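PDB 1W5R: arylamine n-acetyltransferase from Mycobacterium smegmatis, which catalyses the transfer of an acetyl group, in this family from acetyl-CoA, to arylamines. Local coordinates for residues G210-V215 against R221-G226; N228-R233 against T237-F242. The protein carries 1 engineered substitution. All coordinates share one frame; numbering follows the deposited sequence.

Contact 1. Residues G210-V215 against R221-G226; sequences GLTVAV and RYNLRG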
ATOM      1  N   GLY A 210      21.710   0.210   7.405  1.00 10.42           N
ATOM      2  CA  GLY A 210      20.462  -0.327   6.901  1.00  9.56           C
ATOM      3  C   GLY A 210      20.432  -0.310   5.392  1.00  9.48           C
ATOM      4  O   GLY A 210      21.443   0.003   4.751  1.00 10.19           O
ATOM      5  N   LEU A 211      19.253  -0.624   4.847  1.00  9.03           N
ATOM      6  CA  LEU A 211      19.039  -0.804   3.420  1.00  9.22           C
ATOM      7  C   LEU A 211      18.076   0.254   2.900  1.00  8.80           C
ATOM      8  O   LEU A 211      16.958   0.370   3.413  1.00  8.82           O
ATOM      9  CB  LEU A 211      18.411  -2.183   3.186  1.00  9.52           C
ATOM     10  CG  LEU A 211      17.862  -2.461   1.784  1.00 10.90           C
ATOM     11  CD1 LEU A 211      18.994  -2.714   0.815  1.00 13.45           C
ATOM     12  CD2 LEU A 211      16.903  -3.650   1.791  1.00 11.86           C
ATOM     13  N   THR A 212      18.498   1.008   1.882  1.00  8.22           N
ATOM     14  CA  THR A 212      17.615   1.968   1.213  1.00  7.87           C
ATOM     15  C   THR A 212      17.622   1.676  -0.278  1.00  7.73           C
ATOM     16  O   THR A 212      18.691   1.605  -0.899  1.00  8.32           O
ATOM     17  CB  THR A 212      18.053   3.427   1.415  1.00  8.06           C
ATOM     18  OG1 THR A 212      17.975   3.761   2.801  1.00 10.83           O
ATOM     19  CG2 THR A 212      17.163   4.385   0.613  1.00  9.68           C
ATOM     20  N   VAL A 213      16.430   1.488  -0.841  1.00  7.85           N
ATOM     21  CA  VAL A 213      16.262   1.271  -2.275  1.00  8.38           C
ATOM     22  C   VAL A 213      15.132   2.176  -2.745  1.00  8.29           C
ATOM     23  O   VAL A 213      14.111   2.299  -2.068  1.00  9.63           O
ATOM     24  CB  VAL A 213      15.953  -0.225  -2.596  1.00  8.89           C
ATOM     25  CG1 VAL A 213      15.903  -0.458  -4.104  1.00  9.84           C
ATOM     26  CG2 VAL A 213      16.997  -1.139  -1.979  1.00 10.13           C
ATOM     27  N   ALA A 214      15.302   2.845  -3.884  1.00  7.67           N
ATOM     28  CA  ALA A 214      14.244   3.746  -4.335  1.00  8.11           C
ATOM     29  C   ALA A 214      14.189   3.856  -5.845  1.00  8.35           C
ATOM     30  O   ALA A 214      15.167   3.564  -6.538  1.00  8.36           O
ATOM     31  CB  ALA A 214      14.407   5.140  -3.707  1.00  8.33           C
ATOM     32  N   VAL A 215      13.038   4.269  -6.355  1.00  8.60           N
ATOM     33  CA  VAL A 215      12.903   4.553  -7.785  1.00  9.38           C
ATOM     34  C   VAL A 215      11.726   5.509  -7.923  1.00  9.48           C
ATOM     35  O   VAL A 215      10.865   5.562  -7.041  1.00 10.63           O
ATOM     36  CB  VAL A 215      12.713   3.263  -8.628  1.00  9.21           C
ATOM     37  CG1 VAL A 215      11.302   2.665  -8.448  1.00 11.01           C
ATOM     38  CG2 VAL A 215      13.053   3.522 -10.096  1.00 11.03           C
ATOM     39  N   ARG A 221       6.550   7.918  -6.202  1.00 10.22           N
ATOM     40  CA  ARG A 221       7.878   7.757  -5.606  1.00  9.47           C
ATOM     41  C   ARG A 221       7.867   6.511  -4.742  1.00 10.10           C
ATOM     42  O   ARG A 221       6.960   6.338  -3.922  1.00 10.68           O
ATOM     43  CB  ARG A 221       8.232   8.971  -4.750  1.00  9.12           C
ATOM     44  CG  ARG A 221       8.302  10.277  -5.534  1.00  9.18           C
ATOM     45  CD  ARG A 221       8.547  11.460  -4.601  1.00  9.39           C
ATOM     46  NE  ARG A 221       8.777  12.729  -5.307  1.00  9.51           N
ATOM     47  CZ  ARG A 221       9.927  13.060  -5.905  1.00  9.28           C
ATOM     48  NH1 ARG A 221      10.956  12.214  -5.904  1.00  9.52           N
ATOM     49  NH2 ARG A 221      10.050  14.239  -6.512  1.00  9.32           N
ATOM     50  N   TYR A 222       8.883   5.669  -4.912  1.00 10.56           N
ATOM     51  CA  TYR A 222       9.020   4.433  -4.146  1.00 10.41           C
ATOM     52  C   TYR A 222      10.263   4.497  -3.297  1.00 10.74           C
ATOM     53  O   TYR A 222      11.345   4.775  -3.810  1.00 11.00           O
ATOM     54  CB  TYR A 222       9.134   3.231  -5.096  1.00 11.45           C
ATOM     55  CG  TYR A 222       7.904   3.042  -5.944  1.00 12.33           C
ATOM     56  CD1 TYR A 222       7.740   3.755  -7.131  1.00 12.77           C
ATOM     57  CD2 TYR A 222       6.901   2.153  -5.555  1.00 13.77           C
ATOM     58  CE1 TYR A 222       6.610   3.584  -7.909  1.00 15.19           C
ATOM     59  CE2 TYR A 222       5.756   1.979  -6.331  1.00 14.64           C
ATOM     60  CZ  TYR A 222       5.620   2.690  -7.507  1.00 14.86           C
ATOM     61  OH  TYR A 222       4.480   2.537  -8.276  1.00 16.22           O
ATOM     62  N   ASN A 223      10.106   4.253  -1.994  1.00  9.98           N
ATOM     63  CA  ASN A 223      11.255   4.275  -1.098  1.00 10.11           C
ATOM     64  C   ASN A 223      11.190   3.160  -0.077  1.00  9.93           C
ATOM     65  O   ASN A 223      10.309   3.165   0.794  1.00 11.11           O
ATOM     66  CB  ASN A 223      11.408   5.606  -0.375  1.00 11.53           C
ATOM     67  CG  ASN A 223      12.737   5.690   0.346  1.00 14.25           C
ATOM     68  OD1 ASN A 223      13.771   5.741  -0.288  1.00 17.17           O
ATOM     69  ND2 ASN A 223      12.710   5.630   1.667  1.00 19.02           N
ATOM     70  N   LEU A 224      12.117   2.219  -0.206  1.00  9.40           N
ATOM     71  CA  LEU A 224      12.226   1.082   0.705  1.00 10.26           C
ATOM     72  C   LEU A 224      13.325   1.366   1.720  1.00  9.65           C
ATOM     73  O   LEU A 224      14.447   1.677   1.332  1.00  9.68           O
ATOM     74  CB  LEU A 224      12.599  -0.166  -0.100  1.00 11.32           C
ATOM     75  CG  LEU A 224      12.830  -1.470   0.678  1.00 11.85           C
ATOM     76  CD1 LEU A 224      11.478  -2.049   1.130  1.00 13.62           C
ATOM     77  CD2 LEU A 224      13.576  -2.506  -0.158  1.00 12.32           C
ATOM     78  N   ARG A 225      12.995   1.296   3.009  1.00  9.30           N
ATOM     79  CA  ARG A 225      14.002   1.270   4.057  1.00  9.16           C
ATOM     80  C   ARG A 225      13.766  -0.014   4.837  1.00 10.05           C
ATOM     81  O   ARG A 225      12.691  -0.199   5.422  1.00  9.75           O
ATOM     82  CB  ARG A 225      13.900   2.500   4.972  1.00  9.31           C
ATOM     83  CG  ARG A 225      14.917   2.560   6.124  1.00  9.93           C
ATOM     84  CD  ARG A 225      16.351   2.667   5.597  1.00 10.62           C
ATOM     85  NE  ARG A 225      17.316   2.622   6.699  1.00 11.18           N
ATOM     86  CZ  ARG A 225      18.625   2.840   6.565  1.00 11.51           C
ATOM     87  NH1 ARG A 225      19.140   3.129   5.376  1.00 12.26           N
ATOM     88  NH2 ARG A 225      19.414   2.772   7.636  1.00 12.09           N
ATOM     89  N   GLY A 226      14.739  -0.915   4.822  1.00 10.03           N
ATOM     90  CA  GLY A 226      14.548  -2.200   5.512  1.00 10.52           C
ATOM     91  C   GLY A 226      13.331  -2.939   4.949  1.00 10.79           C
ATOM     92  O   GLY A 226      13.219  -3.134   3.737  1.00 10.67           O
TER
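Arg-225 reaches across a two-stranded antiparallel hairpin to Thr-212, with which it forms a non-hydrogen-bonded backbone pair, and its side chain shows how a long residue can be laid over the chain leading into the neighbouring strand. With CG anti to the backbone N (chi1 179°) the chain sets out extended, then bends at chi2 (64°), which swings its end over to residues 210-212. CB and CG pass the carbonyl oxygen of Leu-211, and Arg-225 CD comes closer, 3.2 Å from Leu-211 O. At the tip, Arg-225 NH1 donates to Thr-212 OG1 over 2.9 Å, with the hydroxyl oxygen close to the guanidinium plane. One face of the guanidinium rests on the backbone of residues 210-211, where Arg-225 NH2 lies 3.4 Å from Gly-210 CA. NH1 also bonds His-206 O and NE forms a salt bridge with the C-terminal carboxylate of Thr-278, an arrangement that fixes the flat group's rotation.

Paired backbone bonds join Val-213 to Leu-224 and Val-215 to Tyr-222, and Gly-226 N closes the end on Leu-211 O. Alternate strand residues point to opposite faces. On Arg-225's face, Asn-223 OD1 leans to within 3.5 Å of Ala-214 CB. On the other, Leu-224 CD2 touches Leu-211 CD2 at 4.0 Å and also Val-213 CB, while Val-215 CG1 lies against Tyr-222 CD1.

Val-248 and Ile-252 of helix 245-255 pack on the leucines, and Phe-256 beyond its end on Val-213 and Val-215; helix 206-209 packs on the Thr-212 side. Strand 41-42 flanks 212-216, whereas 228-233 continues the sheet beyond 220-225.

Contact 2. Residues N228-R233 against T237-F242; sequences NLAVHR and TEHIRF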
ATOM      1  N   ASN A 228      10.242  -1.845   5.053  1.00 11.28           N
ATOM      2  CA  ASN A 228       9.180  -0.868   4.856  1.00 11.86           C
ATOM      3  C   ASN A 228       9.290  -0.137   3.528  1.00 11.80           C
ATOM      4  O   ASN A 228      10.226   0.643   3.310  1.00 11.56           O
ATOM      5  CB  ASN A 228       9.205   0.143   5.999  1.00 11.84           C
ATOM      6  CG  ASN A 228       8.952  -0.503   7.349  1.00 13.90           C
ATOM      7  OD1 ASN A 228       7.916  -1.134   7.565  1.00 16.33           O
ATOM      8  ND2 ASN A 228       9.904  -0.348   8.262  1.00 16.44           N
ATOM      9  N   LEU A 229       8.328  -0.393   2.653  1.00 11.98           N
ATOM     10  CA  LEU A 229       8.243   0.267   1.365  1.00 12.45           C
ATOM     11  C   LEU A 229       7.208   1.380   1.415  1.00 12.18           C
ATOM     12  O   LEU A 229       6.008   1.123   1.589  1.00 12.42           O
ATOM     13  CB  LEU A 229       7.911  -0.742   0.270  1.00 12.77           C
ATOM     14  CG  LEU A 229       7.590  -0.215  -1.124  1.00 13.96           C
ATOM     15  CD1 LEU A 229       8.775   0.587  -1.679  1.00 14.71           C
ATOM     16  CD2 LEU A 229       7.252  -1.355  -2.068  1.00 14.75           C
ATOM     17  N   ALA A 230       7.663   2.621   1.284  1.00 12.10           N
ATOM     18  CA  ALA A 230       6.748   3.762   1.184  1.00 11.71           C
ATOM     19  C   ALA A 230       6.488   4.119  -0.279  1.00 12.68           C
ATOM     20  O   ALA A 230       7.418   4.141  -1.104  1.00 13.12           O
ATOM     21  CB  ALA A 230       7.315   4.972   1.918  1.00 12.18           C
ATOM     22  N   VAL A 231       5.232   4.414  -0.594  1.00 13.34           N
ATOM     23  CA  VAL A 231       4.854   4.869  -1.923  1.00 13.95           C
ATOM     24  C   VAL A 231       4.088   6.184  -1.758  1.00 13.93           C
ATOM     25  O   VAL A 231       3.113   6.254  -1.013  1.00 14.57           O
ATOM     26  CB  VAL A 231       3.964   3.829  -2.662  1.00 14.17           C
ATOM     27  CG1 VAL A 231       3.710   4.290  -4.093  1.00 15.19           C
ATOM     28  CG2 VAL A 231       4.598   2.432  -2.639  1.00 15.55           C
ATOM     29  N   HIS A 232       4.541   7.229  -2.435  1.00 14.05           N
ATOM     30  CA  HIS A 232       3.817   8.489  -2.478  1.00 14.20           C
ATOM     31  C   HIS A 232       3.249   8.677  -3.877  1.00 14.36           C
ATOM     32  O   HIS A 232       3.990   8.717  -4.863  1.00 12.88           O
ATOM     33  CB  HIS A 232       4.741   9.664  -2.114  1.00 15.11           C
ATOM     34  CG  HIS A 232       5.002   9.796  -0.646  1.00 17.47           C
ATOM     35  ND1 HIS A 232       5.615  10.900  -0.093  1.00 19.20           N
ATOM     36  CD2 HIS A 232       4.742   8.957   0.384  1.00 19.77           C
ATOM     37  CE1 HIS A 232       5.714  10.740   1.214  1.00 20.35           C
ATOM     38  NE2 HIS A 232       5.196   9.567   1.529  1.00 20.87           N
ATOM     39  N   ARG A 233       1.923   8.754  -3.955  1.00 14.48           N
ATOM     40  CA  ARG A 233       1.223   8.948  -5.215  1.00 16.01           C
ATOM     41  C   ARG A 233       0.316  10.152  -5.028  1.00 15.72           C
ATOM     42  O   ARG A 233       0.120  10.622  -3.910  1.00 15.53           O
ATOM     43  CB  ARG A 233       0.337   7.747  -5.542  1.00 17.58           C
ATOM     44  CG  ARG A 233       1.016   6.417  -5.639  1.00 21.45           C
ATOM     45  CD  ARG A 233      -0.030   5.314  -5.780  1.00 25.32           C
ATOM     46  NE  ARG A 233       0.594   4.036  -6.109  1.00 28.96           N
ATOM     47  CZ  ARG A 233       0.948   3.672  -7.338  1.00 29.61           C
ATOM     48  NH1 ARG A 233       0.733   4.486  -8.374  1.00 31.93           N
ATOM     49  NH2 ARG A 233       1.516   2.492  -7.531  1.00 31.92           N
ATOM     50  N   THR A 237      -0.815   7.941   0.283  1.00 16.04           N
ATOM     51  CA  THR A 237       0.457   7.333   0.632  1.00 16.87           C
ATOM     52  C   THR A 237       0.169   5.850   0.834  1.00 16.75           C
ATOM     53  O   THR A 237      -0.956   5.488   1.196  1.00 17.16           O
ATOM     54  CB  THR A 237       1.011   7.953   1.922  1.00 17.62           C
ATOM     55  OG1 THR A 237       1.254   9.348   1.708  1.00 19.42           O
ATOM     56  CG2 THR A 237       2.304   7.295   2.361  1.00 20.04           C
ATOM     57  N   GLU A 238       1.159   5.007   0.556  1.00 15.90           N
ATOM     58  CA  GLU A 238       1.088   3.577   0.852  1.00 16.58           C
ATOM     59  C   GLU A 238       2.290   3.171   1.675  1.00 16.03           C
ATOM     60  O   GLU A 238       3.408   3.640   1.431  1.00 15.84           O
ATOM     61  CB  GLU A 238       1.071   2.745  -0.428  1.00 16.61           C
ATOM     62  CG  GLU A 238       0.100   3.223  -1.486  1.00 18.32           C
ATOM     63  CD  GLU A 238       0.153   2.399  -2.758  1.00 19.37           C
ATOM     64  OE1 GLU A 238       0.851   1.353  -2.795  1.00 21.73           O
ATOM     65  OE2 GLU A 238      -0.517   2.799  -3.730  1.00 23.87           O
ATOM     66  N   HIS A 239       2.058   2.311   2.656  1.00 15.42           N
ATOM     67  CA  HIS A 239       3.127   1.718   3.427  1.00 15.54           C
ATOM     68  C   HIS A 239       3.004   0.210   3.359  1.00 15.22           C
ATOM     69  O   HIS A 239       2.053  -0.362   3.891  1.00 15.15           O
ATOM     70  CB  HIS A 239       3.124   2.240   4.867  1.00 16.26           C
ATOM     71  CG  HIS A 239       3.419   3.708   4.966  1.00 21.13           C
ATOM     72  ND1 HIS A 239       4.575   4.269   4.467  1.00 24.63           N
ATOM     73  CD2 HIS A 239       2.703   4.732   5.492  1.00 24.51           C
ATOM     74  CE1 HIS A 239       4.561   5.572   4.681  1.00 25.37           C
ATOM     75  NE2 HIS A 239       3.434   5.879   5.302  1.00 26.72           N
ATOM     76  N   ILE A 240       3.944  -0.420   2.668  1.00 14.22           N
ATOM     77  CA  ILE A 240       3.979  -1.864   2.525  1.00 14.12           C
ATOM     78  C   ILE A 240       5.029  -2.407   3.489  1.00 14.13           C
ATOM     79  O   ILE A 240       6.217  -2.041   3.420  1.00 14.08           O
ATOM     80  CB  ILE A 240       4.260  -2.270   1.051  1.00 14.51           C
ATOM     81  CG1 ILE A 240       3.152  -1.727   0.139  1.00 15.48           C
ATOM     82  CG2 ILE A 240       4.413  -3.780   0.915  1.00 15.99           C
ATOM     83  CD1 ILE A 240       3.537  -1.579  -1.316  1.00 20.66           C
ATOM     84  N   ARG A 241       4.598  -3.265   4.408  1.00 14.02           N
ATOM     85  CA  ARG A 241       5.511  -3.854   5.390  1.00 14.54           C
ATOM     86  C   ARG A 241       5.739  -5.323   5.056  1.00 14.81           C
ATOM     87  O   ARG A 241       4.839  -6.157   5.185  1.00 15.04           O
ATOM     88  CB  ARG A 241       4.957  -3.694   6.812  1.00 15.09           C
ATOM     89  CG  ARG A 241       5.878  -4.215   7.911  1.00 15.46           C
ATOM     90  CD  ARG A 241       5.180  -4.246   9.277  1.00 16.62           C
ATOM     91  NE  ARG A 241       6.081  -4.713  10.332  1.00 18.85           N
ATOM     92  CZ  ARG A 241       6.368  -5.997  10.577  1.00 18.73           C
ATOM     93  NH1 ARG A 241       5.853  -6.973   9.839  1.00 19.17           N
ATOM     94  NH2 ARG A 241       7.197  -6.297  11.563  1.00 20.03           N
ATOM     95  N   PHE A 242       6.950  -5.640   4.618  1.00 14.67           N
ATOM     96  CA  PHE A 242       7.310  -7.013   4.296  1.00 15.04           C
ATOM     97  C   PHE A 242       7.561  -7.838   5.546  1.00 15.65           C
ATOM     98  O   PHE A 242       8.050  -7.342   6.565  1.00 15.22           O
ATOM     99  CB  PHE A 242       8.538  -7.000   3.378  1.00 14.14           C
ATOM    100  CG  PHE A 242       8.255  -6.409   2.030  1.00 14.06           C
ATOM    101  CD1 PHE A 242       8.857  -5.200   1.632  1.00 14.84           C
ATOM    102  CD2 PHE A 242       7.351  -7.020   1.162  1.00 14.46           C
ATOM    103  CE1 PHE A 242       8.571  -4.648   0.384  1.00 15.37           C
ATOM    104  CE2 PHE A 242       7.075  -6.479  -0.089  1.00 14.95           C
ATOM    105  CZ  PHE A 242       7.684  -5.284  -0.475  1.00 14.95           C
TER
HETATM  106  O   HOH W   1       7.335  -1.717  10.166  1.00 29.26           O
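Asn-228 and Arg-241 face each other at the start of this hairpin, where their side chains run alongside one another. Asn-228 OD1 lies 3.7 Å from Arg-241 CG and accepts a bond from a water, which in turn takes a weak one from Arg-241 NE. Leu-229 follows on the other face, its backbone exchanging two nearly straight hydrogen bonds with Ile-240, each 2.8 Å between N of one residue and O of the other. The anti position of CG relative to the backbone N (chi1 172°) carries Leu-229 CD2 to Ile-240 CD1, 3.8 Å away, while Leu-229 CB approaches Phe-242 CE1. Ala-230 returns to the first face, where its CB sits at the edge of the His-239 ring, 3.8 Å from His-239 ND1.

Val-231 repeats the double backbone bonding with Glu-238, and the two CB atoms lie 3.8 Å apart. The His-232 side chain lies alongside that of Thr-237, His-232 CD2 coming within 3.6 Å of Thr-237 CG2. Arg-233 ends the walk: its extended chain crosses Glu-238, and Arg-233 NE forms a salt bridge with Glu-238 OE2 at 2.9 Å, although as a hydrogen bond it is bent and weak.

Strand 220-225 borders 228-233, and helix 245-255 packs under Leu-229, Ile-240 and Phe-242. Strand 236-242 is the outermost of this chain, but it pairs antiparallel with a strand of the second subunit, so the sheet continues across the dimer interface.

Overall arrangement
Two successive hairpins build most of one antiparallel sheet. Following the chain from the N terminus, helix 206-209 leads into contact 1, which closes the short turn between strands 212-216 and 220-225. The chain then reverses once more and enters contact 2, which closes the tighter turn between 228-233 and 236-242. The contacts lie in series, neither nested nor crossed, with centres about 10 Å apart. They are joined where strands 220-225 and 228-233 run side by side: Asn-223 O probably accepts from Ala-230 N, and Tyr-222 packs on Val-231. Together they carry the sheet outward from strand 41-42, from the early part of the chain, to its outermost strand in this chain, 236-242, with helix 245-255 packed against both.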